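Local coordinates for protein alpha-glucosidase (Pseudoalteromonas sp. K8, PDB 5HQA) that hydrolyses alpha-glucosidic bonds as a family 97 glycoside hydrolase, with a calcium ion at its sugar-binding pocket and chloride-induced activation, at residues A[40-45]-A[123-128]; A[191-196]-A[216-221]; A[65-70]-A[573-578]; A[522-527]-A[552-557]. One frame throughout, in Å; residues are numbered along the deposited sequence. Where two conformers were deposited one is given.

Interaction 1. Residues A[40-45]-A[123-128]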
# COMPACT_ATOMS: atom_id res chain seq x y z
N PHE A 40 -10.04 -18.80 19.30
CA PHE A 40 -9.63 -17.66 20.12
C PHE A 40 -9.28 -18.10 21.53
O PHE A 40 -9.88 -19.04 22.08
CB PHE A 40 -10.73 -16.60 20.28
CG PHE A 40 -11.20 -15.99 19.00
CD1 PHE A 40 -10.49 -14.96 18.41
CD2 PHE A 40 -12.38 -16.42 18.41
CE1 PHE A 40 -10.94 -14.38 17.22
CE2 PHE A 40 -12.83 -15.85 17.22
CZ PHE A 40 -12.12 -14.83 16.63
N GLU A 41 -8.33 -17.38 22.14
CA GLU A 41 -8.15 -17.34 23.58
C GLU A 41 -8.39 -15.92 24.07
O GLU A 41 -8.08 -14.95 23.37
CB GLU A 41 -6.75 -17.82 23.99
CG GLU A 41 -6.52 -19.28 23.67
CD GLU A 41 -5.16 -19.79 24.08
OE1 GLU A 41 -4.37 -19.02 24.66
OE2 GLU A 41 -4.88 -20.98 23.83
N PHE A 42 -8.92 -15.80 25.29
CA PHE A 42 -9.30 -14.53 25.90
C PHE A 42 -8.59 -14.38 27.23
O PHE A 42 -8.13 -15.36 27.82
CB PHE A 42 -10.81 -14.43 26.14
CG PHE A 42 -11.64 -14.74 24.92
CD1 PHE A 42 -11.89 -13.76 23.98
CD2 PHE A 42 -12.18 -16.01 24.74
CE1 PHE A 42 -12.67 -14.04 22.86
CE2 PHE A 42 -12.95 -16.30 23.62
CZ PHE A 42 -13.20 -15.31 22.69
N LYS A 43 -8.52 -13.14 27.72
CA LYS A 43 -7.88 -12.90 29.00
C LYS A 43 -8.64 -13.60 30.12
O LYS A 43 -8.04 -14.25 30.98
CB LYS A 43 -7.79 -11.40 29.28
CG LYS A 43 -7.23 -11.10 30.66
CD LYS A 43 -7.11 -9.61 30.89
CE LYS A 43 -6.79 -9.33 32.34
NZ LYS A 43 -7.05 -7.91 32.66
N GLN A 44 -9.96 -13.49 30.11
CA GLN A 44 -10.78 -14.05 31.18
C GLN A 44 -11.82 -15.04 30.68
O GLN A 44 -12.02 -16.08 31.30
CB GLN A 44 -11.46 -12.91 31.95
CG GLN A 44 -12.33 -13.37 33.11
CD GLN A 44 -11.55 -14.19 34.14
OE1 GLN A 44 -10.43 -13.83 34.53
NE2 GLN A 44 -12.15 -15.29 34.59
N HIS A 45 -12.47 -14.74 29.56
CA HIS A 45 -13.45 -15.65 29.00
C HIS A 45 -12.82 -17.01 28.69
O HIS A 45 -11.63 -17.11 28.39
CB HIS A 45 -14.04 -15.04 27.73
CG HIS A 45 -15.35 -15.62 27.33
ND1 HIS A 45 -15.46 -16.81 26.63
CD2 HIS A 45 -16.62 -15.18 27.52
CE1 HIS A 45 -16.74 -17.07 26.41
NE2 HIS A 45 -17.46 -16.10 26.95
N ILE A 123 -14.97 -8.42 26.53
CA ILE A 123 -13.96 -9.45 26.37
C ILE A 123 -12.69 -8.83 25.82
O ILE A 123 -12.69 -7.75 25.23
CB ILE A 123 -14.44 -10.62 25.47
CG1 ILE A 123 -14.84 -10.12 24.09
CG2 ILE A 123 -15.61 -11.34 26.11
CD1 ILE A 123 -13.84 -10.49 23.05
N GLU A 124 -11.59 -9.52 26.07
CA GLU A 124 -10.28 -9.10 25.58
C GLU A 124 -9.62 -10.31 24.95
O GLU A 124 -9.26 -11.27 25.65
CB GLU A 124 -9.43 -8.53 26.71
CG GLU A 124 -10.06 -7.30 27.36
CD GLU A 124 -9.21 -6.72 28.46
OE1 GLU A 124 -8.72 -5.58 28.30
OE2 GLU A 124 -9.01 -7.41 29.48
N ILE A 125 -9.49 -10.29 23.62
CA ILE A 125 -8.79 -11.37 22.93
C ILE A 125 -7.31 -11.28 23.25
O ILE A 125 -6.69 -10.22 23.11
CB ILE A 125 -9.04 -11.28 21.42
CG1 ILE A 125 -10.52 -11.45 21.10
CG2 ILE A 125 -8.17 -12.31 20.67
CD1 ILE A 125 -10.83 -11.09 19.67
N THR A 126 -6.73 -12.40 23.70
CA THR A 126 -5.30 -12.49 23.91
C THR A 126 -4.60 -13.31 22.85
O THR A 126 -3.38 -13.16 22.68
CB THR A 126 -5.00 -13.09 25.29
OG1 THR A 126 -5.69 -14.33 25.42
CG2 THR A 126 -5.46 -12.14 26.39
N LYS A 127 -5.32 -14.16 22.12
CA LYS A 127 -4.72 -14.88 21.01
C LYS A 127 -5.80 -15.25 20.02
O LYS A 127 -6.87 -15.72 20.41
CB LYS A 127 -3.98 -16.15 21.48
CG LYS A 127 -3.12 -16.79 20.40
CD LYS A 127 -2.21 -17.87 20.96
CE LYS A 127 -1.33 -17.32 22.07
NZ LYS A 127 -0.40 -16.26 21.60
N GLU A 128 -5.54 -15.03 18.74
CA GLU A 128 -6.33 -15.60 17.66
C GLU A 128 -5.60 -16.85 17.19
O GLU A 128 -4.41 -16.78 16.83
CB GLU A 128 -6.53 -14.60 16.52
CG GLU A 128 -7.42 -15.16 15.42
CD GLU A 128 -7.66 -14.18 14.28
OE1 GLU A 128 -7.77 -12.96 14.55
OE2 GLU A 128 -7.75 -14.65 13.12
O HOH W 1 -3.95 -16.34 25.33
O HOH W 2 -9.20 -6.26 32.07

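Interaction 2. Residues A[191-196]-A[216-221]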
# COMPACT_ATOMS: atom_id res chain seq x y z
N ASP A 191 -11.30 -1.69 13.89
CA ASP A 191 -11.51 -1.94 15.32
C ASP A 191 -10.94 -3.29 15.76
O ASP A 191 -11.58 -4.08 16.45
CB ASP A 191 -13.00 -1.85 15.69
CG ASP A 191 -13.22 -1.89 17.20
OD1 ASP A 191 -12.36 -1.34 17.92
OD2 ASP A 191 -14.22 -2.48 17.66
N TYR A 192 -9.70 -3.55 15.35
CA TYR A 192 -9.07 -4.83 15.62
C TYR A 192 -7.57 -4.62 15.50
O TYR A 192 -7.11 -3.60 14.98
CB TYR A 192 -9.57 -5.89 14.64
CG TYR A 192 -9.49 -7.34 15.10
CD1 TYR A 192 -10.52 -7.92 15.85
CD2 TYR A 192 -8.41 -8.15 14.72
CE1 TYR A 192 -10.46 -9.25 16.23
CE2 TYR A 192 -8.35 -9.49 15.10
CZ TYR A 192 -9.38 -10.03 15.86
OH TYR A 192 -9.32 -11.35 16.22
N ALA A 193 -6.81 -5.58 16.01
CA ALA A 193 -5.35 -5.52 15.96
C ALA A 193 -4.85 -6.15 14.66
O ALA A 193 -5.40 -7.16 14.20
CB ALA A 193 -4.75 -6.26 17.16
N ALA A 194 -3.81 -5.56 14.08
CA ALA A 194 -3.25 -6.13 12.86
C ALA A 194 -2.69 -7.52 13.12
O ALA A 194 -2.19 -7.83 14.21
CB ALA A 194 -2.14 -5.24 12.29
N MET A 195 -2.75 -8.36 12.09
CA MET A 195 -2.20 -9.71 12.14
C MET A 195 -0.77 -9.69 11.61
O MET A 195 -0.51 -9.23 10.49
CB MET A 195 -3.07 -10.66 11.31
CG MET A 195 -2.56 -12.09 11.27
SD MET A 195 -3.68 -13.12 10.27
CE MET A 195 -3.38 -12.49 8.60
N VAL A 196 0.14 -10.20 12.41
CA VAL A 196 1.49 -10.58 12.02
C VAL A 196 1.50 -12.11 11.93
O VAL A 196 0.68 -12.77 12.58
CB VAL A 196 2.46 -10.03 13.08
CG1 VAL A 196 3.70 -10.86 13.23
CG2 VAL A 196 2.74 -8.54 12.82
N VAL A 216 -3.05 -7.20 26.15
CA VAL A 216 -4.13 -7.85 25.41
C VAL A 216 -4.11 -7.38 23.97
O VAL A 216 -3.54 -6.34 23.63
CB VAL A 216 -5.50 -7.61 26.06
CG1 VAL A 216 -5.48 -8.03 27.54
CG2 VAL A 216 -5.95 -6.16 25.90
N ALA A 217 -4.74 -8.17 23.09
CA ALA A 217 -4.73 -7.85 21.67
C ALA A 217 -5.94 -6.99 21.27
O ALA A 217 -5.77 -5.93 20.67
CB ALA A 217 -4.69 -9.13 20.84
N VAL A 218 -7.16 -7.46 21.55
CA VAL A 218 -8.36 -6.80 21.03
C VAL A 218 -9.40 -6.69 22.13
O VAL A 218 -9.75 -7.69 22.76
CB VAL A 218 -8.97 -7.55 19.83
CG1 VAL A 218 -10.17 -6.76 19.28
CG2 VAL A 218 -7.93 -7.80 18.74
N LYS A 219 -9.92 -5.48 22.32
CA LYS A 219 -11.01 -5.23 23.26
C LYS A 219 -12.32 -5.16 22.49
O LYS A 219 -12.45 -4.38 21.53
CB LYS A 219 -10.76 -3.92 24.01
CG LYS A 219 -9.41 -3.88 24.74
CD LYS A 219 -9.10 -2.48 25.27
CE LYS A 219 -7.77 -2.45 26.01
NZ LYS A 219 -7.41 -1.07 26.46
N LYS A 220 -13.29 -5.97 22.90
CA LYS A 220 -14.62 -5.97 22.30
C LYS A 220 -15.67 -6.00 23.40
O LYS A 220 -15.43 -6.44 24.52
CB LYS A 220 -14.84 -7.16 21.35
CG LYS A 220 -13.95 -7.17 20.11
CD LYS A 220 -14.39 -6.11 19.10
CE LYS A 220 -13.68 -6.31 17.77
NZ LYS A 220 -14.17 -5.36 16.73
N GLN A 221 -16.87 -5.52 23.06
CA GLN A 221 -18.02 -5.66 23.94
C GLN A 221 -19.08 -6.45 23.20
O GLN A 221 -19.67 -5.94 22.23
CB GLN A 221 -18.53 -4.30 24.38
CG GLN A 221 -19.67 -4.39 25.37
CD GLN A 221 -20.14 -3.03 25.81
OE1 GLN A 221 -20.90 -2.36 25.10
NE2 GLN A 221 -19.68 -2.59 26.98
O HOH W 3 -14.87 -2.40 20.29

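Interaction 3. Residues A[65-70]-A[573-578]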
# COMPACT_ATOMS: atom_id res chain seq x y z
N GLN A 65 -20.77 -6.71 -10.12
CA GLN A 65 -19.67 -5.79 -10.40
C GLN A 65 -20.04 -4.42 -9.85
O GLN A 65 -21.21 -4.10 -9.67
CB GLN A 65 -19.37 -5.71 -11.90
CG GLN A 65 -20.49 -5.09 -12.71
CD GLN A 65 -20.12 -4.98 -14.18
OE1 GLN A 65 -19.66 -5.95 -14.78
NE2 GLN A 65 -20.31 -3.79 -14.75
N TRP A 66 -19.02 -3.61 -9.56
CA TRP A 66 -19.23 -2.28 -9.01
C TRP A 66 -18.17 -1.34 -9.58
O TRP A 66 -17.16 -1.77 -10.15
CB TRP A 66 -19.19 -2.30 -7.47
CG TRP A 66 -17.95 -2.92 -6.88
CD1 TRP A 66 -17.68 -4.25 -6.73
CD2 TRP A 66 -16.82 -2.22 -6.33
NE1 TRP A 66 -16.44 -4.42 -6.12
CE2 TRP A 66 -15.90 -3.19 -5.87
CE3 TRP A 66 -16.50 -0.86 -6.18
CZ2 TRP A 66 -14.68 -2.84 -5.28
CZ3 TRP A 66 -15.28 -0.52 -5.59
CH2 TRP A 66 -14.39 -1.51 -5.15
N GLN A 67 -18.42 -0.04 -9.44
CA GLN A 67 -17.57 0.98 -10.05
C GLN A 67 -16.79 1.74 -8.97
O GLN A 67 -17.37 2.15 -7.96
CB GLN A 67 -18.39 1.95 -10.90
CG GLN A 67 -17.53 3.08 -11.47
CD GLN A 67 -18.04 3.61 -12.80
OE1 GLN A 67 -18.32 2.84 -13.72
NE2 GLN A 67 -18.15 4.93 -12.90
N GLN A 68 -15.47 1.91 -9.20
CA GLN A 68 -14.67 2.70 -8.26
C GLN A 68 -14.75 4.18 -8.60
O GLN A 68 -14.79 4.55 -9.77
CB GLN A 68 -13.21 2.27 -8.31
CG GLN A 68 -12.96 0.80 -8.10
CD GLN A 68 -11.61 0.59 -7.47
OE1 GLN A 68 -11.45 0.81 -6.27
NE2 GLN A 68 -10.63 0.17 -8.27
N PRO A 69 -14.75 5.06 -7.59
CA PRO A 69 -14.65 6.50 -7.91
C PRO A 69 -13.30 6.86 -8.52
O PRO A 69 -13.23 7.74 -9.38
CB PRO A 69 -14.85 7.17 -6.54
CG PRO A 69 -14.39 6.13 -5.54
CD PRO A 69 -14.80 4.80 -6.14
N TRP A 70 -12.24 6.19 -8.08
CA TRP A 70 -10.90 6.30 -8.62
C TRP A 70 -10.23 4.98 -8.31
O TRP A 70 -10.67 4.24 -7.43
CB TRP A 70 -10.10 7.45 -7.98
CG TRP A 70 -10.09 7.38 -6.47
CD1 TRP A 70 -10.95 8.01 -5.62
CD2 TRP A 70 -9.19 6.62 -5.65
NE1 TRP A 70 -10.63 7.70 -4.31
CE2 TRP A 70 -9.55 6.85 -4.31
CE3 TRP A 70 -8.10 5.79 -5.92
CZ2 TRP A 70 -8.87 6.27 -3.23
CZ3 TRP A 70 -7.43 5.21 -4.85
CH2 TRP A 70 -7.81 5.46 -3.53
N LYS A 573 -4.73 1.38 -18.86
CA LYS A 573 -5.49 2.26 -19.74
C LYS A 573 -6.03 3.42 -18.92
O LYS A 573 -6.66 3.20 -17.88
CB LYS A 573 -6.63 1.52 -20.43
CG LYS A 573 -7.19 2.27 -21.62
CD LYS A 573 -8.38 1.54 -22.26
CE LYS A 573 -8.85 2.27 -23.52
NZ LYS A 573 -10.01 1.60 -24.17
N GLU A 574 -5.80 4.65 -19.39
CA GLU A 574 -6.16 5.81 -18.60
C GLU A 574 -7.67 5.92 -18.43
O GLU A 574 -8.44 5.57 -19.33
CB GLU A 574 -5.63 7.08 -19.25
CG GLU A 574 -6.32 7.42 -20.54
CD GLU A 574 -5.65 8.55 -21.28
OE1 GLU A 574 -4.59 9.01 -20.82
OE2 GLU A 574 -6.19 8.95 -22.33
N ARG A 575 -8.09 6.38 -17.26
CA ARG A 575 -9.50 6.66 -17.05
C ARG A 575 -9.85 8.01 -17.68
O ARG A 575 -9.08 8.96 -17.60
CB ARG A 575 -9.83 6.68 -15.56
CG ARG A 575 -11.29 7.02 -15.27
CD ARG A 575 -11.89 5.99 -14.36
NE ARG A 575 -13.24 6.30 -13.93
CZ ARG A 575 -13.74 5.89 -12.76
NH1 ARG A 575 -12.98 5.19 -11.94
NH2 ARG A 575 -14.98 6.20 -12.42
N LYS A 576 -11.03 8.08 -18.30
CA LYS A 576 -11.52 9.34 -18.87
C LYS A 576 -11.89 10.29 -17.74
O LYS A 576 -12.84 10.05 -16.99
CB LYS A 576 -12.71 9.10 -19.79
CG LYS A 576 -13.32 10.38 -20.30
CD LYS A 576 -14.44 10.09 -21.28
CE LYS A 576 -15.05 11.38 -21.78
NZ LYS A 576 -16.01 11.12 -22.90
N ARG A 577 -11.15 11.39 -17.63
CA ARG A 577 -11.24 12.33 -16.53
C ARG A 577 -10.29 13.49 -16.81
O ARG A 577 -9.18 13.26 -17.29
CB ARG A 577 -10.87 11.66 -15.20
CG ARG A 577 -11.20 12.50 -13.97
CD ARG A 577 -10.41 12.11 -12.69
NE ARG A 577 -10.84 12.95 -11.57
CZ ARG A 577 -11.50 12.51 -10.50
NH1 ARG A 577 -11.79 11.22 -10.39
NH2 ARG A 577 -11.87 13.35 -9.54
N ASP A 578 -10.71 14.72 -16.52
CA ASP A 578 -9.84 15.91 -16.61
C ASP A 578 -9.33 16.01 -18.05
O ASP A 578 -10.15 15.95 -18.98
CB ASP A 578 -8.73 15.83 -15.56
CG ASP A 578 -9.26 15.74 -14.14
OD1 ASP A 578 -10.32 16.35 -13.85
OD2 ASP A 578 -8.60 15.07 -13.32
O HOH W 4 -17.40 6.54 -10.51
O HOH W 5 -11.92 8.85 -11.58

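Interaction 4. Residues A[522-527]-A[552-557]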
# COMPACT_ATOMS: atom_id res chain seq x y z
N VAL A 522 4.41 1.29 -13.00
CA VAL A 522 4.57 0.05 -12.25
C VAL A 522 3.95 0.14 -10.87
O VAL A 522 3.30 -0.81 -10.41
CB VAL A 522 6.06 -0.33 -12.18
CG1 VAL A 522 6.27 -1.46 -11.18
CG2 VAL A 522 6.56 -0.75 -13.55
N LEU A 523 4.13 1.26 -10.16
CA LEU A 523 3.66 1.38 -8.77
C LEU A 523 2.41 2.24 -8.75
O LEU A 523 2.49 3.46 -8.92
CB LEU A 523 4.74 1.98 -7.87
CG LEU A 523 6.04 1.18 -7.73
CD1 LEU A 523 7.01 1.95 -6.82
CD2 LEU A 523 5.78 -0.22 -7.18
N TYR A 524 1.26 1.61 -8.53
CA TYR A 524 0.00 2.35 -8.57
C TYR A 524 -0.14 3.27 -7.36
O TYR A 524 0.09 2.85 -6.22
CB TYR A 524 -1.20 1.40 -8.65
CG TYR A 524 -2.47 2.19 -8.44
CD1 TYR A 524 -2.84 3.20 -9.32
CD2 TYR A 524 -3.27 1.97 -7.32
CE1 TYR A 524 -3.97 3.96 -9.12
CE2 TYR A 524 -4.42 2.73 -7.10
CZ TYR A 524 -4.75 3.72 -8.01
OH TYR A 524 -5.87 4.48 -7.80
N SER A 525 -0.55 4.52 -7.61
CA SER A 525 -1.02 5.42 -6.56
C SER A 525 -1.89 6.48 -7.21
O SER A 525 -1.55 6.95 -8.31
CB SER A 525 0.14 6.07 -5.81
OG SER A 525 -0.35 6.94 -4.80
N PRO A 526 -3.01 6.88 -6.59
CA PRO A 526 -3.85 7.93 -7.22
C PRO A 526 -3.19 9.29 -7.20
O PRO A 526 -3.56 10.15 -8.02
CB PRO A 526 -5.12 7.90 -6.37
CG PRO A 526 -4.66 7.43 -5.03
CD PRO A 526 -3.59 6.41 -5.32
N ILE A 527 -2.26 9.53 -6.29
CA ILE A 527 -1.39 10.70 -6.35
C ILE A 527 0.03 10.21 -6.54
O ILE A 527 0.46 9.25 -5.88
CB ILE A 527 -1.52 11.62 -5.12
CG1 ILE A 527 -1.25 10.88 -3.82
CG2 ILE A 527 -2.89 12.30 -5.09
CD1 ILE A 527 -1.07 11.81 -2.63
N THR A 552 -2.70 9.21 -13.40
CA THR A 552 -2.62 8.47 -12.15
C THR A 552 -3.92 7.74 -11.84
O THR A 552 -4.10 7.24 -10.72
CB THR A 552 -2.28 9.41 -10.97
OG1 THR A 552 -3.40 10.24 -10.68
CG2 THR A 552 -1.07 10.29 -11.30
N ASP A 553 -4.83 7.67 -12.80
CA ASP A 553 -6.15 7.09 -12.58
C ASP A 553 -6.48 6.28 -13.82
O ASP A 553 -6.34 6.77 -14.95
CB ASP A 553 -7.18 8.20 -12.34
CG ASP A 553 -8.50 7.67 -11.82
OD1 ASP A 553 -9.54 8.32 -12.10
OD2 ASP A 553 -8.51 6.62 -11.13
N TRP A 554 -6.90 5.03 -13.62
CA TRP A 554 -6.87 4.06 -14.70
C TRP A 554 -8.22 3.37 -14.81
O TRP A 554 -8.82 3.00 -13.80
CB TRP A 554 -5.78 3.01 -14.44
CG TRP A 554 -4.45 3.61 -14.11
CD1 TRP A 554 -3.89 3.78 -12.87
CD2 TRP A 554 -3.49 4.13 -15.04
NE1 TRP A 554 -2.66 4.37 -12.97
CE2 TRP A 554 -2.39 4.60 -14.30
CE3 TRP A 554 -3.47 4.25 -16.44
CZ2 TRP A 554 -1.26 5.17 -14.90
CZ3 TRP A 554 -2.35 4.82 -17.05
CH2 TRP A 554 -1.26 5.27 -16.27
N GLN A 555 -8.71 3.20 -16.04
CA GLN A 555 -9.91 2.39 -16.18
C GLN A 555 -9.61 0.90 -16.21
O GLN A 555 -10.50 0.10 -15.89
CB GLN A 555 -10.72 2.80 -17.41
CG GLN A 555 -9.97 2.89 -18.70
CD GLN A 555 -10.91 3.13 -19.87
OE1 GLN A 555 -11.91 2.41 -20.01
NE2 GLN A 555 -10.63 4.14 -20.69
N GLN A 556 -8.38 0.51 -16.56
CA GLN A 556 -7.99 -0.90 -16.50
C GLN A 556 -6.49 -0.99 -16.24
O GLN A 556 -5.73 -0.11 -16.62
CB GLN A 556 -8.37 -1.66 -17.78
CG GLN A 556 -8.23 -3.19 -17.68
CD GLN A 556 -8.92 -3.79 -16.45
OE1 GLN A 556 -8.33 -3.87 -15.36
NE2 GLN A 556 -10.18 -4.20 -16.61
N SER A 557 -6.09 -2.06 -15.56
CA SER A 557 -4.68 -2.36 -15.30
C SER A 557 -4.46 -3.85 -15.51
O SER A 557 -5.34 -4.66 -15.20
CB SER A 557 -4.26 -1.99 -13.87
OG SER A 557 -4.30 -0.59 -13.64
O HOH W 6 -6.34 6.62 -9.29
O HOH W 7 -1.12 5.60 -10.77

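Interaction 1. Residues A[40-45]-A[123-128]
A classic beta bulge in an antiparallel strand pair joins F40, E41 and F42 to the strand 123-128, and E41 is the single residue faced by two, T126 and K127. The carbonyl oxygen of E41 accepts from both of their amides, T126 N at 2.9 Å and K127 N at 3.1 Å, which arrive from the same face of its carbonyl plane. In return E41 N donates to K127 O over 2.8 Å in a nearly straight bond (169°). Past the bulge the register has slipped by one residue, and K43 N bonds to E124 O. T126 points toward the 40-45 segment, its OG1 between the backbone N and the carbonyl carbon (chi1 53°), and a water bridges OG1 and E41 OE1. The aromatic side chains pack on branched aliphatic ones. F42 CE1 touches I123 CD1 at 3.7 Å and, at much the same distance, I125 CG1, while the CD1 methyl of I125 meets F40 CD1 at 4.1 Å. At the solvent-facing end K43 and E124 run side by side; their salt bridge, NZ to OE2, is long at 3.8 Å, and a water that accepts from NZ and donates to OE2 bridges the two. E128, beside the F40 ring, sends its carboxylate to T130 and R229. Strand 122-134 thus runs between strands 30-42 and 218-221 in one antiparallel sheet, and strand 224-234 of another sheet packs F224 against F40, I123 and I125.

Interaction 2. Residues A[191-196]-A[216-221]
With CG anti to the backbone N (chi1 -155°), Y192 sets one ring face against V218, whose CG2 methyl lies over the centre of that face. CG2 stands 3.7 Å from the ring centroid and only 5° off the normal, a well-centred CH-pi contact, and the two side chains cross at about a right angle. The second methyl, CG1, touches Y192 CD1 at 3.6 Å. A193 CB adds to the apolar patch, 3.9 Å from V218 CG2. The polar half of the contact is tip to tip. K220 bends at chi2 (-73°), and its ammonium is held by a single residue twice over: NZ donates to D191 O at 2.9 Å and to D191 OD2 at 3.0 Å, the latter a salt bridge that meets the carboxylate from above its plane. On the way, K220 CE lies at the edge of the Y192 ring. An alanine in place of K220 would probably leave D191 O and OD2 without this shared donor, the carboxylate without its cationic mate and the tyrosine edge less well covered. D191 is steadied further by Q413 and N417, which bond OD1, and by a water at OD2; Y192 OH is hydrogen-bonded to E128 OE1 on strand 122-134. Backbone bonds from I125 to A217 and V218 form another classic bulge. The contact joins the loop before strand 195-199 to strand 218-221 within the N-terminal domain, whose family belongs to the galactose mutarotase-like clan, consistent with a beta-sandwich fold.

Interaction 3. Residues A[65-70]-A[573-578]
Q67, at the end of strand 53-67, comes within 3.4 Å of R575 NH2 through its NE2, but both are donors and a water that accepts from each stands between them; its bond to NH2 is weak. This is an interdomain contact, joining the end of an outer strand in the N-terminal beta domain to the loop that follows strand 567-574 of the C-terminal beta sheet. The amide and guanidinium planes are turned 78° apart, and Q67 OE1 is occupied by Q74. At Q68 the backbone does the work. Its carbonyl oxygen is gripped end-on by both terminal nitrogens of R575, NH1 at 2.9 Å and NH2 at 3.1 Å, and lies almost in the guanidinium plane. NH2 approaches nearly along the C=O axis, whereas NH1 comes from above the carbonyl plane. The R575 side chain leaves its backbone with CG anti to N (chi1 178°) and bends at chi2 before reaching across. A methionine in place of R575 would probably leave the Q68 carbonyl without both of its donors from this loop and cut one of the polar ties between the two domains. The Q68 side chain itself turns back to E72 and R73. P69 O then lies over one face of the R575 guanidinium, 3.6 Å from NH1. W70 gives its indole NE1 to P449 O. The second arginine reaches P69 indirectly: a water donates to P69 O at 2.8 Å and accepts from R577 NH1 at 2.7 Å, in the plane of that guanidinium.

Interaction 4. Residues A[522-527]-A[552-557]
T552 meets P526 through its hydroxyl: OG1 donates to P526 O over 2.7 Å, approaching from above the carbonyl plane. The hydroxyl oxygen sits between the backbone N and the carbonyl carbon (chi1 71°) of a residue whose side chain points toward the 522-527 segment. In the reverse direction the P526 CA-H points almost straight at T552 O, 3.6 Å from CA with 172° at the hydrogen. The aromatic pair forms the rest of the first shell. Y524 and W554 head opposite ways as they pass and touch by their rims, Y524 CD1 to W554 CD1 at 3.7 Å, their planes at 66°. Y524 CE1 also lies near T552 O, which approaches the tyrosine ring at its edge. Two waters knit the polar atoms of this buried contact together. One lies 2.6 Å from Y524 OH and is within bonding distance of T552 O and D553 OD2; the other accepts from W554 NE1 at 3.0 Å and reaches S525 O. Further out, S525 OG donates to I527 O at 2.7 Å and is hydrogen-bonded to T453 OG1, G71 N is hydrogen-bonded to D553 OD2, and R572 makes a cation-pi contact with W554. W70 packs against both Y524 and P526. The loop between helix 513-522 and strand 527-529 is thereby fastened to the start of the C-terminal sheet, a junction at the end of the last helix-to-strand connection of the catalytic (beta/alpha)8-type barrel.

In the fold
The four contacts form two neighbouring pairs. Interactions 1 and 2 have centres 10 Å apart and share a sheet: strand 122-134 lies between strand 30-42 and strand 218-221, and F40 CE1 of interaction 1 packs on Y192 OH of interaction 2 at 3.6 Å. Interactions 3 and 4 are also 10 Å apart, joined by a probable hydrogen bond between K573 O and Q555 N at 2.7 Å and by W70 packing on Y524. The pairs are far from each other, with interactions 1 and 4 centred about 41 Å apart. In interaction 4, the S525 side chain is about 13 Å from the bound acarbose unit and about 10 Å from that of the calcium ligand E455.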